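Local coordinates for caprin-1 (PDB 4WBE), which binds mRNAs to regulate their transport, translation or stability, and is essential for the formation of cytoplasmic stress granules, at residues Gly29-Glu32 with Val33-Asp36; Gln75-His78 with Ala79-Leu83. One frame throughout, in Å; residues are numbered along the deposited sequence.

Contact 1 (Gly29-Glu32 with Val33-Asp36); sequences GDDE and VRTD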
# COMPACT_ATOMS: atom_id res chain seq x y z
N GLY A 29 6.87 14.53 -0.33
CA GLY A 29 6.46 15.56 0.61
C GLY A 29 7.65 16.33 1.18
O GLY A 29 7.47 17.40 1.75
N ASP A 30 8.85 15.79 1.01
CA ASP A 30 10.06 16.46 1.50
C ASP A 30 10.55 17.47 0.48
O ASP A 30 10.79 17.12 -0.68
CB ASP A 30 11.17 15.46 1.82
CG ASP A 30 12.40 16.11 2.43
OD1 ASP A 30 12.39 17.34 2.66
OD2 ASP A 30 13.38 15.39 2.69
N ASP A 31 10.67 18.72 0.90
CA ASP A 31 11.07 19.80 0.01
C ASP A 31 12.44 19.54 -0.61
O ASP A 31 12.67 19.86 -1.78
CB ASP A 31 11.06 21.16 0.74
CG ASP A 31 9.66 21.65 1.06
OD1 ASP A 31 8.75 21.47 0.22
OD2 ASP A 31 9.46 22.24 2.14
N GLU A 32 13.34 18.95 0.16
CA GLU A 32 14.69 18.66 -0.33
C GLU A 32 14.62 17.64 -1.48
O GLU A 32 15.36 17.75 -2.46
CB GLU A 32 15.55 18.12 0.81
CG GLU A 32 15.60 19.02 2.05
CD GLU A 32 16.14 20.41 1.79
OE1 GLU A 32 17.09 20.57 1.00
OE2 GLU A 32 15.60 21.37 2.40
N VAL A 33 13.75 16.65 -1.35
CA VAL A 33 13.55 15.65 -2.40
C VAL A 33 13.02 16.27 -3.69
O VAL A 33 13.52 15.98 -4.78
CB VAL A 33 12.60 14.51 -1.93
CG1 VAL A 33 12.19 13.63 -3.11
CG2 VAL A 33 13.27 13.68 -0.83
N ARG A 34 12.02 17.13 -3.56
CA ARG A 34 11.43 17.81 -4.71
C ARG A 34 12.48 18.66 -5.44
O ARG A 34 12.51 18.69 -6.67
CB ARG A 34 10.27 18.69 -4.24
CG ARG A 34 9.17 17.90 -3.54
CD ARG A 34 8.14 18.82 -2.91
NE ARG A 34 7.24 19.44 -3.88
CZ ARG A 34 6.07 18.94 -4.25
NH1 ARG A 34 5.64 17.80 -3.71
NH2 ARG A 34 5.31 19.58 -5.13
N THR A 35 13.32 19.33 -4.66
CA THR A 35 14.39 20.14 -5.22
C THR A 35 15.36 19.28 -6.03
O THR A 35 15.67 19.60 -7.18
CB THR A 35 15.19 20.85 -4.11
OG1 THR A 35 14.35 21.81 -3.45
CG2 THR A 35 16.39 21.57 -4.70
N ASP A 36 15.82 18.19 -5.42
CA ASP A 36 16.75 17.28 -6.08
C ASP A 36 16.20 16.71 -7.40
O ASP A 36 16.95 16.55 -8.37
CB ASP A 36 17.13 16.13 -5.14
CG ASP A 36 17.92 16.60 -3.94
OD1 ASP A 36 18.43 17.74 -3.95
OD2 ASP A 36 18.05 15.81 -2.97
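Arg-34 N donates to Asp-30 O at 3.1 Å and closes the first full turn of helix 31-39. The next two backbone bonds of the helix follow, Thr-35 N to Asp-31 O and Asp-36 N to Glu-32 O. Asp-31 O is gripped twice, because the hydroxyl of its own i+4 partner adds a second bond, Thr-35 OG1 to Asp-31 O at 3.1 Å. The two donors come from opposite faces of the carbonyl plane, the hydroxyl 35° out of it. Thr-35 can do this because its OG1 stands anti to the carbonyl carbon, chi1 -65°, and so leans back over the preceding turn.

Among side-chain polar contacts, Asp-30 OD1 accepts from Glu-32 N at 3.1 Å, met from well above the carboxylate plane. With an alanine here the carboxylate is gone, and Glu-32 N is likely to lose this acceptor and the first turn its side-chain cap. The carboxylate of Asp-31 lies near the Arg-34 chain, OD1 coming within 4.1 Å of CD, but its plane is 88° from that of the guanidinium, and the charged atoms do not touch. Arg-34 instead bends at chi3 to reach a salt bridge with Asp-56 of helix 49-62 and the carbonyl of Leu-28. Asp-36 turns its polar end to the hydroxyl of Tyr-114.

Val-33 packs its CG2 against Asp-30 CB at 3.8 Å, the two side chains crossing at about a right angle. This buried valine also packs on Leu-28, Tyr-114 and Phe-115. Together these features form a helix N-terminus with an aspartate N-cap, at the turn from the long helix 2-27 into helix 31-39 of the caprin-1 dimerization domain.

Contact 2 (Gln75-His78 with Ala79-Leu83); sequences QYEH and ASIHL
Ala-79 meets Tyr-76 at the rim of the phenol ring: its CB lies near the ring plane, 4.2 Å from Tyr-76 CD1. Its amide is served by a water, which accepts from Ala-79 N at 2.8 Å and donates to Gln-75 O, bridging the start of the helix to the residue before Tyr-76, the N-cap residue.

Ser-80 makes two bonds back. Its N donates to Tyr-76 O at 2.9 Å, while its hydroxyl donates to the carbonyl one residue further on, Ser-80 OG to Glu-77 O at 2.6 Å. With chi1 at 69°, OG sits between the backbone N and the carbonyl carbon, which brings it within bonding distance of that carbonyl oxygen, tilted 23° from the carbonyl plane. A second water donates to Ser-80 OG and, weakly, to Glu-77 OE2.

Ile-81 N reaches the same Glu-77 O, though this bond is weak at 3.3 Å. Its side chain runs obliquely across that of Glu-77, the methyl CD1 resting 3.8 Å from Glu-77 OE2.

His-82 N donates to His-78 O at 2.9 Å. The imidazole lies obliquely by this oxygen, with His-82 CD2 3.1 Å from His-78 O, while its ND1 is bonded to the hydroxyl of Tyr-99.

Leu-83 carries the helix on through its N to Ala-79 O, its side chain packing on Val-62 and on Leu-19 of the second subunit. This opening of helix 77-88 thus lies between helix 49-62 of its own chain, touched by His-82 and Leu-83, and helix 2-27 of the second subunit, whose Lys-13 forms a salt bridge with Glu-77.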
# COMPACT_ATOMS: atom_id res chain seq x y z
N GLN A 75 -13.69 3.30 2.16
CA GLN A 75 -12.73 4.40 2.09
C GLN A 75 -11.74 4.30 0.93
O GLN A 75 -11.34 5.32 0.36
CB GLN A 75 -11.97 4.52 3.41
CG GLN A 75 -10.92 5.62 3.46
CD GLN A 75 -11.54 7.01 3.32
OE1 GLN A 75 -12.16 7.52 4.25
NE2 GLN A 75 -11.34 7.63 2.16
N TYR A 76 -11.34 3.09 0.59
CA TYR A 76 -10.28 2.91 -0.39
C TYR A 76 -10.72 2.27 -1.70
O TYR A 76 -9.88 1.82 -2.48
CB TYR A 76 -9.14 2.12 0.24
CG TYR A 76 -8.46 2.87 1.35
CD1 TYR A 76 -7.56 3.88 1.07
CD2 TYR A 76 -8.72 2.57 2.68
CE1 TYR A 76 -6.93 4.57 2.08
CE2 TYR A 76 -8.09 3.26 3.70
CZ TYR A 76 -7.20 4.26 3.39
OH TYR A 76 -6.56 4.96 4.38
N GLU A 77 -12.03 2.25 -1.94
CA GLU A 77 -12.54 1.70 -3.18
C GLU A 77 -12.00 2.49 -4.38
O GLU A 77 -11.38 1.92 -5.28
CB GLU A 77 -14.08 1.68 -3.17
CG GLU A 77 -14.70 1.25 -4.49
CD GLU A 77 -14.53 -0.24 -4.78
OE1 GLU A 77 -14.31 -1.02 -3.82
OE2 GLU A 77 -14.62 -0.63 -5.96
N HIS A 78 -12.20 3.81 -4.38
CA HIS A 78 -11.70 4.65 -5.47
C HIS A 78 -10.17 4.60 -5.60
O HIS A 78 -9.65 4.48 -6.72
CB HIS A 78 -12.16 6.10 -5.31
CG HIS A 78 -13.60 6.32 -5.60
ND1 HIS A 78 -14.38 5.38 -6.26
CD2 HIS A 78 -14.43 7.36 -5.33
CE1 HIS A 78 -15.61 5.84 -6.38
NE2 HIS A 78 -15.66 7.04 -5.82
N ALA A 79 -9.48 4.70 -4.47
CA ALA A 79 -8.02 4.64 -4.45
C ALA A 79 -7.49 3.37 -5.09
O ALA A 79 -6.49 3.40 -5.81
CB ALA A 79 -7.49 4.78 -3.02
N SER A 80 -8.14 2.24 -4.80
CA SER A 80 -7.72 0.95 -5.35
C SER A 80 -7.79 0.96 -6.87
O SER A 80 -6.92 0.41 -7.55
CB SER A 80 -8.55 -0.20 -4.76
OG SER A 80 -9.90 -0.17 -5.19
N ILE A 81 -8.84 1.57 -7.41
CA ILE A 81 -9.03 1.68 -8.85
C ILE A 81 -8.01 2.64 -9.49
O ILE A 81 -7.46 2.34 -10.55
CB ILE A 81 -10.48 2.09 -9.19
CG1 ILE A 81 -11.45 1.02 -8.68
CG2 ILE A 81 -10.66 2.30 -10.68
CD1 ILE A 81 -12.91 1.44 -8.71
N HIS A 82 -7.76 3.77 -8.84
CA HIS A 82 -6.73 4.71 -9.29
C HIS A 82 -5.36 4.03 -9.37
O HIS A 82 -4.63 4.20 -10.35
CB HIS A 82 -6.63 5.88 -8.32
CG HIS A 82 -7.79 6.82 -8.39
ND1 HIS A 82 -8.26 7.34 -9.58
CD2 HIS A 82 -8.58 7.34 -7.42
CE1 HIS A 82 -9.28 8.14 -9.33
NE2 HIS A 82 -9.50 8.15 -8.03
N LEU A 83 -5.01 3.27 -8.34
CA LEU A 83 -3.74 2.55 -8.31
C LEU A 83 -3.66 1.53 -9.44
O LEU A 83 -2.65 1.42 -10.13
CB LEU A 83 -3.57 1.84 -6.97
CG LEU A 83 -3.13 2.74 -5.81
CD1 LEU A 83 -3.13 1.95 -4.51
CD2 LEU A 83 -1.76 3.33 -6.09
O HOH W 1 -10.68 5.91 -2.24
O HOH W 2 -11.73 -2.32 -5.64

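How the contacts relate
Both contacts are first turns of helices within the dimerization domain, but they lie on opposite sides of the chain's centre, their own centres about 26 Å apart. Contact 1 is a surface contact with one buried side chain, and is tied entirely within its own subunit; contact 2 is partly buried and faces the second subunit. Helix 49-62 is a shared neighbour, met through a charged pair in contact 1 and through histidine and leucine packing in contact 2. In 29-36 an acidic side chain caps the helix, whereas in 75-83 water bridges to the backbone at its start. A hydroxyl bonding back to a carbonyl recurs, four residues away in contact 1 and three in contact 2.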